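Endoglucanase (Clostridium thermocellum, PDB 2C4X) binds beta-glucan chains and xyloglucan through the C-terminal carbohydrate-binding module, here joined to a PKD domain, of an enzyme that is probably a cellulase. Local coordinates at residues D99-F105 and V247-W252. The protein carries 1 engineered substitution. Numbering follows the deposited sequence.
Sequences DNSKFNF and VDAIDW. With CA (calcium ion), chain C; EDO (1,2-ethanediol), chain E.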
loop_
_atom_site.group_PDB
_atom_site.type_symbol
_atom_site.label_atom_id
_atom_site.label_comp_id
_atom_site.label_asym_id
_atom_site.label_seq_id
_atom_site.Cartn_x
_atom_site.Cartn_y
_atom_site.Cartn_z
ATOM N N ASP A 99 6.086 -9.153 -6.025
ATOM C CA ASP A 99 5.335 -7.906 -6.043
ATOM C C ASP A 99 4.172 -8.093 -7.010
ATOM O O ASP A 99 4.372 -8.167 -8.224
ATOM C CB ASP A 99 6.254 -6.770 -6.506
ATOM C CG ASP A 99 5.593 -5.396 -6.468
ATOM O OD1 ASP A 99 4.378 -5.277 -6.199
ATOM O OD2 ASP A 99 6.318 -4.413 -6.725
ATOM N N ASN A 100 2.965 -8.195 -6.458
ATOM C CA ASN A 100 1.752 -8.394 -7.251
ATOM C C ASN A 100 1.012 -7.082 -7.561
ATOM O O ASN A 100 -0.166 -7.098 -7.935
ATOM C CB ASN A 100 0.813 -9.399 -6.559
ATOM C CG ASN A 100 1.432 -10.785 -6.421
ATOM O OD1 ASN A 100 1.327 -11.429 -5.364
ATOM N ND2 ASN A 100 2.081 -11.256 -7.489
ATOM N N SER A 101 1.706 -5.954 -7.411
ATOM C CA SER A 101 1.142 -4.638 -7.723
ATOM C C SER A 101 0.723 -4.545 -9.184
ATOM O O SER A 101 1.277 -5.238 -10.046
ATOM C CB SER A 101 2.160 -3.536 -7.435
ATOM O OG SER A 101 2.455 -3.471 -6.053
ATOM N N LYS A 102 -0.255 -3.685 -9.450
ATOM C CA LYS A 102 -0.665 -3.354 -10.817
ATOM C C LYS A 102 0.545 -2.933 -11.655
ATOM O O LYS A 102 0.692 -3.364 -12.799
ATOM C CB LYS A 102 -1.744 -2.255 -10.812
ATOM C CG LYS A 102 -3.108 -2.707 -10.256
ATOM C CD LYS A 102 -3.809 -3.670 -11.204
ATOM C CE LYS A 102 -5.176 -4.083 -10.699
ATOM N NZ LYS A 102 -5.088 -4.972 -9.507
ATOM N N PHE A 103 1.402 -2.091 -11.083
ATOM C CA PHE A 103 2.701 -1.783 -11.685
ATOM C C PHE A 103 3.813 -2.179 -10.725
ATOM O O PHE A 103 4.114 -1.470 -9.762
ATOM C CB PHE A 103 2.781 -0.319 -12.120
ATOM C CG PHE A 103 1.957 -0.023 -13.340
ATOM C CD1 PHE A 103 2.463 -0.290 -14.616
ATOM C CD2 PHE A 103 0.667 0.483 -13.217
ATOM C CE1 PHE A 103 1.701 -0.038 -15.758
ATOM C CE2 PHE A 103 -0.109 0.744 -14.358
ATOM C CZ PHE A 103 0.410 0.473 -15.627
ATOM N N ASN A 104 4.394 -3.346 -10.996
ATOM C CA ASN A 104 5.337 -3.994 -10.084
ATOM C C ASN A 104 6.764 -4.031 -10.615
ATOM O O ASN A 104 7.718 -4.225 -9.847
ATOM C CB ASN A 104 4.851 -5.408 -9.749
ATOM C CG ASN A 104 4.628 -6.265 -10.988
ATOM O OD1 ASN A 104 5.580 -6.641 -11.681
ATOM N ND2 ASN A 104 3.368 -6.592 -11.263
ATOM N N PHE A 105 6.878 -3.870 -11.934
ATOM C CA PHE A 105 8.150 -3.754 -12.659
ATOM C C PHE A 105 9.081 -4.976 -12.564
ATOM O O PHE A 105 10.268 -4.889 -12.888
ATOM C CB PHE A 105 8.859 -2.447 -12.294
ATOM C CG PHE A 105 7.985 -1.241 -12.453
ATOM C CD1 PHE A 105 7.651 -0.776 -13.728
ATOM C CD2 PHE A 105 7.459 -0.591 -11.338
ATOM C CE1 PHE A 105 6.823 0.329 -13.896
ATOM C CE2 PHE A 105 6.628 0.526 -11.492
ATOM C CZ PHE A 105 6.307 0.984 -12.772
ATOM N N VAL A 247 10.556 4.743 -8.151
ATOM C CA VAL A 247 9.108 4.539 -8.197
ATOM C C VAL A 247 8.829 3.052 -8.342
ATOM O O VAL A 247 9.420 2.385 -9.189
ATOM C CB VAL A 247 8.447 5.285 -9.391
ATOM C CG1 VAL A 247 6.936 5.067 -9.394
ATOM C CG2 VAL A 247 8.781 6.784 -9.361
ATOM N N ASP A 248 7.924 2.535 -7.518
ATOM C CA ASP A 248 7.614 1.106 -7.548
ATOM C C ASP A 248 6.261 0.848 -6.944
ATOM O O ASP A 248 5.751 1.673 -6.185
ATOM C CB ASP A 248 8.672 0.289 -6.786
ATOM C CG ASP A 248 8.574 -1.208 -7.062
ATOM O OD1 ASP A 248 8.002 -1.594 -8.107
ATOM O OD2 ASP A 248 9.068 -2.015 -6.238
ATOM N N ALA A 249 5.694 -0.303 -7.298
ATOM C CA ALA A 249 4.520 -0.862 -6.631
ATOM C C ALA A 249 3.323 0.088 -6.642
ATOM O O ALA A 249 2.656 0.282 -5.614
ATOM C CB ALA A 249 4.868 -1.314 -5.203
ATOM N N ILE A 250 3.063 0.682 -7.806
ATOM C CA ILE A 250 1.826 1.441 -8.021
ATOM C C ILE A 250 0.680 0.435 -8.084
ATOM O O ILE A 250 0.725 -0.532 -8.857
ATOM C CB ILE A 250 1.870 2.308 -9.296
ATOM C CG1 ILE A 250 3.104 3.218 -9.279
ATOM C CG2 ILE A 250 0.596 3.143 -9.417
ATOM C CD1 ILE A 250 3.398 3.891 -10.616
ATOM N N ASP A 251 -0.327 0.645 -7.246
ATOM C CA ASP A 251 -1.327 -0.383 -7.005
ATOM C C ASP A 251 -2.720 0.185 -6.764
ATOM O O ASP A 251 -2.876 1.303 -6.265
ATOM C CB ASP A 251 -0.903 -1.237 -5.802
ATOM C CG ASP A 251 -1.455 -2.645 -5.861
ATOM O OD1 ASP A 251 -1.945 -3.059 -6.938
ATOM O OD2 ASP A 251 -1.391 -3.347 -4.828
ATOM N N TRP A 252 -3.724 -0.603 -7.134
ATOM C CA TRP A 252 -5.122 -0.291 -6.848
ATOM C C TRP A 252 -5.937 -1.577 -6.914
ATOM O O TRP A 252 -5.429 -2.620 -7.343
ATOM C CB TRP A 252 -5.682 0.767 -7.811
ATOM C CG TRP A 252 -5.658 0.356 -9.253
ATOM C CD1 TRP A 252 -6.604 -0.389 -9.914
ATOM C CD2 TRP A 252 -4.637 0.655 -10.216
ATOM N NE1 TRP A 252 -6.227 -0.569 -11.225
ATOM C CE2 TRP A 252 -5.027 0.062 -11.438
ATOM C CE3 TRP A 252 -3.430 1.372 -10.163
ATOM C CZ2 TRP A 252 -4.250 0.158 -12.601
ATOM C CZ3 TRP A 252 -2.659 1.470 -11.323
ATOM C CH2 TRP A 252 -3.077 0.865 -12.523
HETATM CA CA CA C . 8.613 -4.050 -7.640
HETATM C C1 EDO E . 5.262 -4.147 -16.342
HETATM O O1 EDO E . 6.583 -3.724 -15.962
HETATM C C2 EDO E . 4.229 -3.577 -15.378
HETATM O O2 EDO E . 4.671 -3.786 -14.038
HETATM O O HOH W 1 -3.097 -6.052 -7.999
HETATM O O HOH W 2 0.964 -3.121 -3.542
#
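D99 and D248 reach one calcium ion from opposite directions, their carboxylate planes turned 74° apart. D248 grips the metal through both oxygens, with OD1 at 2.6 Å, and its OD2 is also hydrogen-bonded to F132, outside the two segments; D99 gives one oxygen, OD2, at 2.5 Å. The backbone O of N104 is a further ligand, and the carbonyls of K133 and R136 and the carboxylate of E106 complete the site. CG of D99 stands anti to the backbone N (chi1 -176°), which swings the carboxylate toward the metal; the twist at chi2 then points OD2 at the calcium and leaves OD1 facing S101 in its own segment. OD1 accepts from S101 N, closing an Asx turn, and from S101 OG on its syn lone pair. Two donors on the second oxygen therefore fix the rotation of a metal-binding carboxylate. The ring of F105 meets D248 OD1 edge-on, with CD2 at 3.4 Å.

Further along, F103 N donates to I250 O (2.8 Å, nearly straight at 167°), the firmer half of a single antiparallel bridge; the return bond is weak. K102 N meets D251 OD1 from above the carboxylate plane. The K102 chain bends at chi2 and chi4 across the indole of W252: CG sits over the five-membered ring, 3.7 Å from its centroid, as a CH-pi contact, and NZ turns back to W252 O at 3.2 Å. F103 takes the indole rim to rim, CE2 to CH2 at 3.5 Å. The arrangement is that of a carbohydrate-binding beta-sandwich in which a calcium ion ties the incoming 99-105 loop to strand 241-251, the central strand of one sheet.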